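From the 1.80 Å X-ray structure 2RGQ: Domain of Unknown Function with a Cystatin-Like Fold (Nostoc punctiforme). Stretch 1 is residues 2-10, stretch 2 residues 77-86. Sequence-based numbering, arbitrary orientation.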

HETATM    1  N   MSE B   2       4.197 -19.541  20.519  1.00 23.79           N
HETATM    2  CA  MSE B   2       5.221 -18.559  20.051  1.00 22.41           C
HETATM    3  C   MSE B   2       4.584 -17.357  19.315  1.00 20.14           C
HETATM    4  O   MSE B   2       3.384 -17.370  18.961  1.00 17.48           O
HETATM    5  CB  MSE B   2       6.300 -19.254  19.198  1.00 24.71           C
ATOM      6  N   GLU B   3       5.406 -16.327  19.104  1.00 16.54           N
ATOM      7  CA  GLU B   3       4.976 -15.057  18.589  1.00 16.09           C
ATOM      8  C   GLU B   3       4.840 -15.053  17.073  1.00 12.71           C
ATOM      9  O   GLU B   3       5.336 -15.920  16.385  1.00 14.02           O
ATOM     10  CB  GLU B   3       5.970 -13.943  18.981  1.00 17.08           C
ATOM     11  N   LEU B   4       4.194 -14.030  16.588  1.00 12.60           N
ATOM     12  CA  LEU B   4       4.035 -13.805  15.175  1.00 14.16           C
ATOM     13  C   LEU B   4       5.413 -13.262  14.743  1.00 14.00           C
ATOM     14  O   LEU B   4       5.969 -12.395  15.406  1.00 14.12           O
ATOM     15  CB  LEU B   4       2.952 -12.750  15.013  1.00 17.79           C
ATOM     16  CG  LEU B   4       2.187 -12.389  13.812  1.00 19.49           C
ATOM     17  CD1 LEU B   4       1.655 -13.670  13.110  1.00 17.67           C
ATOM     18  CD2 LEU B   4       1.075 -11.405  14.310  1.00 18.77           C
ATOM     19  N   THR B   5       5.975 -13.808  13.675  1.00 11.74           N
ATOM     20  CA  THR B   5       7.254 -13.350  13.159  1.00  9.71           C
ATOM     21  C   THR B   5       6.998 -12.312  12.045  1.00  8.84           C
ATOM     22  O   THR B   5       5.869 -12.160  11.565  1.00  9.47           O
ATOM     23  CB  THR B   5       8.076 -14.501  12.595  1.00 11.18           C
ATOM     24  OG1 THR B   5       7.452 -14.982  11.401  1.00  9.27           O
ATOM     25  CG2 THR B   5       8.231 -15.601  13.629  1.00  9.27           C
ATOM     26  N   ALA B   6       8.060 -11.615  11.646  1.00  8.90           N
ATOM     27  CA  ALA B   6       7.977 -10.660  10.552  1.00  9.15           C
ATOM     28  C   ALA B   6       7.620 -11.412   9.280  1.00  9.07           C
ATOM     29  O   ALA B   6       6.818 -10.934   8.477  1.00  7.79           O
ATOM     30  CB  ALA B   6       9.349  -9.950  10.384  1.00  8.33           C
ATOM     31  N   LEU B   7       8.194 -12.610   9.109  1.00 10.91           N
ATOM     32  CA  LEU B   7       7.818 -13.451   7.939  1.00 11.75           C
ATOM     33  C   LEU B   7       6.353 -13.823   7.971  1.00 12.37           C
ATOM     34  O   LEU B   7       5.688 -13.790   6.892  1.00 11.68           O
ATOM     35  CB  LEU B   7       8.704 -14.673   7.774  1.00 12.44           C
ATOM     36  CG  LEU B   7      10.131 -14.497   7.218  1.00 12.71           C
ATOM     37  CD1 LEU B   7      10.817 -15.790   7.378  1.00 13.19           C
ATOM     38  CD2 LEU B   7      10.164 -14.030   5.727  1.00 12.66           C
ATOM     39  N   ASP B   8       5.806 -14.137   9.162  1.00 12.71           N
ATOM     40  CA  ASP B   8       4.361 -14.419   9.275  1.00 10.41           C
ATOM     41  C   ASP B   8       3.511 -13.220   8.819  1.00 11.28           C
ATOM     42  O   ASP B   8       2.564 -13.384   8.052  1.00  9.70           O
ATOM     43  CB  ASP B   8       3.893 -14.779  10.710  1.00 11.35           C
ATOM     44  CG  ASP B   8       4.426 -16.122  11.229  1.00 10.84           C
ATOM     45  OD1 ASP B   8       4.560 -17.093  10.453  1.00 11.63           O
ATOM     46  OD2 ASP B   8       4.704 -16.207  12.465  1.00 10.81           O
ATOM     47  N   LYS B   9       3.817 -12.036   9.326  1.00 11.04           N
ATOM     48  CA  LYS B   9       3.102 -10.813   8.933  1.00 11.41           C
ATOM     49  C   LYS B   9       3.126 -10.570   7.420  1.00  9.56           C
ATOM     50  O   LYS B   9       2.102 -10.257   6.818  1.00 11.75           O
ATOM     51  CB  LYS B   9       3.670  -9.604   9.695  1.00 12.43           C
ATOM     52  CG  LYS B   9       3.318  -9.633  11.234  1.00 13.91           C
ATOM     53  CD  LYS B   9       3.486  -8.234  11.841  1.00 16.94           C
ATOM     54  CE  LYS B   9       2.788  -8.107  13.192  1.00 18.81           C
ATOM     55  NZ  LYS B   9       2.741  -6.658  13.595  1.00 19.02           N
ATOM     56  N   LEU B  10       4.316 -10.706   6.823  1.00 10.72           N
ATOM     57  CA  LEU B  10       4.469 -10.528   5.370  1.00 10.23           C
ATOM     58  C   LEU B  10       3.631 -11.545   4.594  1.00 10.38           C
ATOM     59  O   LEU B  10       2.943 -11.178   3.625  1.00 10.14           O
ATOM     60  CB  LEU B  10       5.932 -10.554   4.977  1.00 10.66           C
ATOM     61  CG  LEU B  10       6.808  -9.422   5.453  1.00 11.55           C
ATOM     62  CD1 LEU B  10       8.255  -9.782   5.303  1.00  9.39           C
ATOM     63  CD2 LEU B  10       6.523  -8.124   4.661  1.00 13.18           C
ATOM     64  N   ILE B  77      -2.862  -3.835   9.517  1.00 12.89           N
ATOM     65  CA  ILE B  77      -2.517  -3.946  10.927  1.00 12.70           C
ATOM     66  C   ILE B  77      -2.858  -5.397  11.272  1.00 12.57           C
ATOM     67  O   ILE B  77      -4.001  -5.841  11.095  1.00 12.87           O
ATOM     68  CB  ILE B  77      -3.279  -3.007  11.823  1.00 15.08           C
ATOM     69  CG1 ILE B  77      -3.065  -1.534  11.371  1.00 15.99           C
ATOM     70  CG2 ILE B  77      -2.869  -3.255  13.318  1.00 16.27           C
ATOM     71  CD1 ILE B  77      -3.844  -0.555  12.225  1.00 16.83           C
ATOM     72  N   ILE B  78      -1.859  -6.092  11.787  1.00 12.86           N
ATOM     73  CA  ILE B  78      -1.966  -7.511  12.097  1.00 13.77           C
ATOM     74  C   ILE B  78      -1.655  -7.778  13.551  1.00 15.66           C
ATOM     75  O   ILE B  78      -0.644  -7.300  14.066  1.00 14.10           O
ATOM     76  CB  ILE B  78      -1.014  -8.361  11.183  1.00 13.50           C
ATOM     77  CG1 ILE B  78      -1.365  -8.188   9.694  1.00 14.81           C
ATOM     78  CG2 ILE B  78      -1.021  -9.867  11.622  1.00 14.45           C
ATOM     79  CD1 ILE B  78      -0.239  -8.708   8.766  1.00 14.65           C
ATOM     80  N   GLN B  79      -2.511  -8.558  14.205  1.00 14.65           N
ATOM     81  CA  GLN B  79      -2.240  -8.988  15.597  1.00 17.73           C
ATOM     82  C   GLN B  79      -2.574 -10.466  15.776  1.00 14.70           C
ATOM     83  O   GLN B  79      -3.461 -10.995  15.137  1.00 11.86           O
ATOM     84  CB  GLN B  79      -2.919  -8.121  16.657  1.00 20.53           C
ATOM     85  CG  GLN B  79      -4.406  -7.894  16.564  1.00 24.20           C
ATOM     86  CD  GLN B  79      -4.836  -6.920  15.438  1.00 27.11           C
ATOM     87  OE1 GLN B  79      -4.255  -5.826  15.241  1.00 31.04           O
ATOM     88  NE2 GLN B  79      -5.881  -7.299  14.735  1.00 27.89           N
ATOM     89  N   GLY B  80      -1.815 -11.132  16.623  1.00 14.40           N
ATOM     90  CA  GLY B  80      -2.013 -12.542  16.848  1.00 12.47           C
ATOM     91  C   GLY B  80      -0.748 -13.203  17.331  1.00 13.90           C
ATOM     92  O   GLY B  80       0.102 -12.566  17.953  1.00 13.75           O
ATOM     93  N   ASN B  81      -0.647 -14.507  17.063  1.00 12.76           N
ATOM     94  CA  ASN B  81       0.483 -15.302  17.473  1.00 12.43           C
ATOM     95  C   ASN B  81       0.958 -16.120  16.264  1.00 12.38           C
ATOM     96  O   ASN B  81       0.530 -15.845  15.107  1.00 10.95           O
ATOM     97  CB  ASN B  81       0.105 -16.135  18.719  1.00 13.31           C
ATOM     98  CG  ASN B  81      -0.889 -17.245  18.415  1.00 14.62           C
ATOM     99  OD1 ASN B  81      -1.267 -17.449  17.279  1.00 14.25           O
ATOM    100  ND2 ASN B  81      -1.290 -18.005  19.459  1.00 18.16           N
ATOM    101  N   TYR B  82       1.744 -17.174  16.515  1.00  9.93           N
ATOM    102  CA  TYR B  82       2.312 -17.933  15.383  1.00 11.47           C
ATOM    103  C   TYR B  82       1.338 -18.719  14.502  1.00 11.44           C
ATOM    104  O   TYR B  82       1.720 -19.126  13.382  1.00 13.41           O
ATOM    105  CB  TYR B  82       3.403 -18.894  15.862  1.00 11.64           C
ATOM    106  CG  TYR B  82       2.868 -20.242  16.313  1.00 11.17           C
ATOM    107  CD1 TYR B  82       2.153 -20.354  17.477  1.00 12.19           C
ATOM    108  CD2 TYR B  82       3.099 -21.395  15.558  1.00 11.95           C
ATOM    109  CE1 TYR B  82       1.673 -21.605  17.903  1.00 12.93           C
ATOM    110  CE2 TYR B  82       2.652 -22.658  15.959  1.00 13.06           C
ATOM    111  CZ  TYR B  82       1.913 -22.760  17.136  1.00 12.59           C
ATOM    112  OH  TYR B  82       1.446 -23.992  17.542  1.00 12.86           O
ATOM    113  N   ASP B  83       0.102 -18.942  14.958  1.00 10.86           N
ATOM    114  CA  ASP B  83      -0.846 -19.708  14.156  1.00  9.37           C
ATOM    115  C   ASP B  83      -2.251 -19.197  14.046  1.00 12.58           C
ATOM    116  O   ASP B  83      -3.023 -19.794  13.346  1.00 10.95           O
ATOM    117  CB  ASP B  83      -0.835 -21.171  14.601  1.00 10.50           C
ATOM    118  CG  ASP B  83      -1.352 -21.393  16.021  1.00 12.29           C
ATOM    119  OD1 ASP B  83      -1.619 -20.414  16.734  1.00 11.83           O
ATOM    120  OD2 ASP B  83      -1.436 -22.593  16.421  1.00 14.02           O
ATOM    121  N   GLU B  84      -2.573 -18.088  14.701  1.00 12.88           N
ATOM    122  CA  GLU B  84      -3.883 -17.464  14.598  1.00 12.42           C
ATOM    123  C   GLU B  84      -3.689 -15.955  14.672  1.00 10.61           C
ATOM    124  O   GLU B  84      -2.984 -15.450  15.555  1.00 13.69           O
ATOM    125  CB  GLU B  84      -4.781 -17.894  15.721  1.00 13.62           C
ATOM    126  CG  GLU B  84      -4.994 -19.402  15.833  1.00 16.04           C
ATOM    127  CD  GLU B  84      -6.006 -19.734  16.906  1.00 19.06           C
ATOM    128  OE1 GLU B  84      -7.208 -19.670  16.586  1.00 20.17           O
ATOM    129  OE2 GLU B  84      -5.583 -20.069  18.047  1.00 19.75           O
ATOM    130  N   ALA B  85      -4.295 -15.241  13.758  1.00 10.52           N
ATOM    131  CA  ALA B  85      -4.141 -13.791  13.746  1.00  9.99           C
ATOM    132  C   ALA B  85      -5.343 -13.143  13.079  1.00 11.59           C
ATOM    133  O   ALA B  85      -6.219 -13.821  12.503  1.00  9.60           O
ATOM    134  CB  ALA B  85      -2.816 -13.378  13.060  1.00  8.46           C
ATOM    135  N   THR B  86      -5.412 -11.827  13.253  1.00 13.42           N
ATOM    136  CA  THR B  86      -6.432 -11.003  12.660  1.00 12.54           C
ATOM    137  C   THR B  86      -5.725  -9.864  11.963  1.00 13.14           C
ATOM    138  O   THR B  86      -4.681  -9.409  12.436  1.00 14.53           O
ATOM    139  CB  THR B  86      -7.456 -10.479  13.701  1.00 15.24           C
ATOM    140  OG1 THR B  86      -6.769  -9.685  14.676  1.00 20.78           O
ATOM    141  CG2 THR B  86      -8.147 -11.616  14.389  1.00 13.80           C
TER
HETATM  142  O   HOH W   1       2.747 -12.548  18.541  1.00 23.97           O

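The one strong direct hydrogen bond between the two stretches runs from backbone to backbone: Tyr82 N donates to Met2 O at 3.0 Å, with an N-H...acceptor angle of 144°. The Met2 side chain is modelled only to CB. Close by, a water extends the polar link, accepting from Leu4 N at 2.8 Å and donating to Gly80 O at 2.7 Å. The two segments are thus tied by one direct bond and one bridged bond, two residues apart on each side. A third link is weaker: Lys9, its side chain extended through t rotamers from chi2 to chi4, brings NZ to 3.5 Å from Ile78 O, a weak hydrogen bond, while NZ is also bonded elsewhere in the structure.

Each partner is held in shape by its own bonds. In the first stretch, Thr5 caps the helix: Asp8 N donates to Thr5 OG1 at 2.9 Å, and Thr5 N returns a bond to Asp8 OD2 at 3.0 Å, nearly straight at 172°. This reciprocal box fixes the turn from loop into helix just after Leu4. In the second, Asn81 OD1 accepts from Asp83 N at 3.1 Å and from Glu84 N at 3.0 Å, so a single side-chain oxygen organizes the turn between the strands. The backbone bond from Asn81 N to Glu84 O, 2.9 Å, closes the same turn. Gly80 sits before it with phi 155° and psi -154°, angles that would jam a CB against the preceding carbonyl oxygen; an ideal CB would also lie 2.3 Å from Glu84 O. Backbone geometry alone therefore calls for glycine here.

Packing centres on Leu4, whose CA lies 4.5 Å from the CA of Tyr82. Its CB points sideways, but with chi1 t and chi2 p the two methyls reach across the hairpin. Leu4 CD2 lies 3.7 Å from Ile78 CG2 and also 3.7 Å from Gly80 N, while Leu4 CD1 approaches Asn81 O at 3.2 Å and Ala85 CB at 4.5 Å. Further along, Ile78 points toward the helix, and its CD1 packs 3.4 Å from Lys9 O and 4.1 Å from Lys9 CB. At the other end, Met2 CB and Tyr82 CB meet loosely at 4.4 Å, and Met2 O lies at the edge of the tyrosine ring, near its plane. The rule to read is economical: a backbone bond and a water link the two segments near the Leu4-Tyr82 approach, local side-chain bonds brace both segments, and Leu4 and Ile78 supply the main apolar packing.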